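Local coordinates for protocadherin gamma-B3 (Homo sapiens, PDB 5K8R), which probably acts as a calcium-dependent cell-adhesion protein and may help establish and maintain specific neuronal connections in the brain, at residues Ile93-Asp98 against Gly133-Gln138. Sequence-based numbering, arbitrary orientation.
Sequences IQDIND and GVNSLQ. With CA (calcium ion), chain D; CA (calcium ion), chain B; CA (calcium ion), chain C.
The amide of N135 reaches between D95 and N97, its ND2 giving a hydrogen bond to D95 OD2 at 2.8 Å. D95 and N135 approach from opposite directions, and their flat groups are not coplanar: the acceptor lies close to the amide plane, whereas ND2 stands above the carboxylate, 65° out of its plane. A second, weak bond runs from N135 ND2 to the backbone O of D95 (3.4 Å). The other carboxylate oxygen, D95 OD1, binds a calcium ion at 2.4 Å. N97 passes N135 antiparallel, with the amide planes only 18° apart and its CB 3.6 Å from N135 OD1. N97 turns CG away from its own backbone N (chi1 -171°), which brings OD1 onto another calcium ion, which the backbone O of N135 also binds, each at 2.4 Å. This is the calcium-binding linker between cadherin repeats 1 and 2, where 93-98 runs out of strand 85-94 and meets the loop before strand 138-142. Replacing N135 by an alanine removes the amide, which would probably leave D95 OD2 without this donor and open a gap beside N97 CB. D129, D131, D186 and N99 complete the site shared by N97 and N135. In the same linker segment, D98 bridges two calcium ions, OD1 joining D95 OD1 and I96 O on one while OD2 holds the other alongside E10.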
loop_
_atom_site.group_PDB
_atom_site.type_symbol
_atom_site.label_atom_id
_atom_site.label_comp_id
_atom_site.label_asym_id
_atom_site.label_seq_id
_atom_site.Cartn_x
_atom_site.Cartn_y
_atom_site.Cartn_z
ATOM N N ILE A 93 1.716 -10.446 -56.581
ATOM C CA ILE A 93 0.656 -11.154 -55.874
ATOM C C ILE A 93 -0.107 -10.138 -55.034
ATOM O O ILE A 93 0.393 -9.660 -54.010
ATOM C CB ILE A 93 1.216 -12.290 -55.007
ATOM C CG1 ILE A 93 1.969 -13.300 -55.876
ATOM C CG2 ILE A 93 0.100 -12.970 -54.232
ATOM C CD1 ILE A 93 1.138 -13.880 -57.000
ATOM N N GLN A 94 -1.321 -9.810 -55.467
ATOM C CA GLN A 94 -2.149 -8.855 -54.747
ATOM C C GLN A 94 -2.728 -9.486 -53.485
ATOM O O GLN A 94 -2.954 -10.697 -53.414
ATOM C CB GLN A 94 -3.275 -8.348 -55.646
ATOM C CG GLN A 94 -2.792 -7.696 -56.931
ATOM C CD GLN A 94 -3.890 -7.562 -57.968
ATOM O OE1 GLN A 94 -4.927 -8.219 -57.877
ATOM N NE2 GLN A 94 -3.667 -6.707 -58.960
ATOM N N ASP A 95 -2.971 -8.646 -52.483
ATOM C CA ASP A 95 -3.480 -9.101 -51.198
ATOM C C ASP A 95 -5.001 -9.036 -51.170
ATOM O O ASP A 95 -5.604 -8.064 -51.633
ATOM C CB ASP A 95 -2.905 -8.252 -50.063
ATOM C CG ASP A 95 -3.391 -8.697 -48.694
ATOM O OD1 ASP A 95 -3.384 -9.916 -48.421
ATOM O OD2 ASP A 95 -3.785 -7.825 -47.890
ATOM N N ILE A 96 -5.617 -10.084 -50.623
ATOM C CA ILE A 96 -7.051 -10.108 -50.373
ATOM C C ILE A 96 -7.269 -10.196 -48.868
ATOM O O ILE A 96 -6.406 -10.651 -48.114
ATOM C CB ILE A 96 -7.758 -11.271 -51.099
ATOM C CG1 ILE A 96 -7.281 -12.618 -50.551
ATOM C CG2 ILE A 96 -7.518 -11.187 -52.599
ATOM C CD1 ILE A 96 -7.932 -13.814 -51.221
ATOM N N ASN A 97 -8.445 -9.746 -48.430
ATOM C CA ASN A 97 -8.784 -9.735 -47.007
ATOM C C ASN A 97 -9.391 -11.085 -46.633
ATOM O O ASN A 97 -10.598 -11.233 -46.436
ATOM C CB ASN A 97 -9.729 -8.585 -46.688
ATOM C CG ASN A 97 -9.936 -8.400 -45.199
ATOM O OD1 ASN A 97 -9.026 -8.632 -44.402
ATOM N ND2 ASN A 97 -11.137 -7.994 -44.814
ATOM N N ASP A 98 -8.523 -12.091 -46.536
ATOM C CA ASP A 98 -8.936 -13.439 -46.173
ATOM C C ASP A 98 -8.473 -13.837 -44.776
ATOM O O ASP A 98 -8.519 -15.023 -44.431
ATOM C CB ASP A 98 -8.425 -14.443 -47.208
ATOM C CG ASP A 98 -6.919 -14.407 -47.362
ATOM O OD1 ASP A 98 -6.310 -13.373 -47.018
ATOM O OD2 ASP A 98 -6.345 -15.412 -47.830
ATOM N N GLY A 133 -1.830 -3.525 -46.161
ATOM C CA GLY A 133 -2.635 -2.448 -46.712
ATOM C C GLY A 133 -3.861 -2.178 -45.859
ATOM O O GLY A 133 -3.818 -2.237 -44.625
ATOM N N VAL A 134 -4.977 -1.878 -46.529
ATOM C CA VAL A 134 -6.224 -1.628 -45.818
ATOM C C VAL A 134 -6.804 -2.908 -45.232
ATOM O O VAL A 134 -7.631 -2.845 -44.315
ATOM C CB VAL A 134 -7.250 -0.948 -46.745
ATOM C CG1 VAL A 134 -6.733 0.406 -47.204
ATOM C CG2 VAL A 134 -7.563 -1.836 -47.938
ATOM N N ASN A 135 -6.388 -4.074 -45.733
ATOM C CA ASN A 135 -6.906 -5.333 -45.215
ATOM C C ASN A 135 -6.432 -5.615 -43.796
ATOM O O ASN A 135 -7.024 -6.459 -43.115
ATOM C CB ASN A 135 -6.509 -6.485 -46.139
ATOM C CG ASN A 135 -7.028 -6.307 -47.551
ATOM O OD1 ASN A 135 -8.033 -5.632 -47.776
ATOM N ND2 ASN A 135 -6.344 -6.915 -48.514
ATOM N N SER A 136 -5.380 -4.935 -43.336
ATOM C CA SER A 136 -4.918 -5.051 -41.961
ATOM C C SER A 136 -5.093 -3.769 -41.161
ATOM O O SER A 136 -4.833 -3.775 -39.953
ATOM C CB SER A 136 -3.442 -5.469 -41.925
ATOM O OG SER A 136 -2.624 -4.510 -42.569
ATOM N N LEU A 137 -5.517 -2.678 -41.795
ATOM C CA LEU A 137 -5.774 -1.434 -41.080
ATOM C C LEU A 137 -6.991 -1.616 -40.182
ATOM O O LEU A 137 -8.098 -1.869 -40.669
ATOM C CB LEU A 137 -5.995 -0.294 -42.071
ATOM C CG LEU A 137 -5.752 1.126 -41.558
ATOM C CD1 LEU A 137 -4.293 1.310 -41.170
ATOM C CD2 LEU A 137 -6.162 2.149 -42.606
ATOM N N GLN A 138 -6.789 -1.491 -38.876
ATOM C CA GLN A 138 -7.808 -1.839 -37.898
ATOM C C GLN A 138 -8.589 -0.614 -37.438
ATOM O O GLN A 138 -8.114 0.523 -37.491
ATOM C CB GLN A 138 -7.179 -2.538 -36.689
ATOM C CG GLN A 138 -6.441 -3.820 -37.031
ATOM C CD GLN A 138 -7.315 -4.815 -37.769
ATOM O OE1 GLN A 138 -8.501 -4.956 -37.477
ATOM N NE2 GLN A 138 -6.730 -5.505 -38.740
HETATM CA CA CA D . -4.440 -11.810 -47.363
HETATM CA CA CA B . -7.612 -8.680 -42.427
HETATM CA CA CA C . -3.926 -15.729 -47.873
#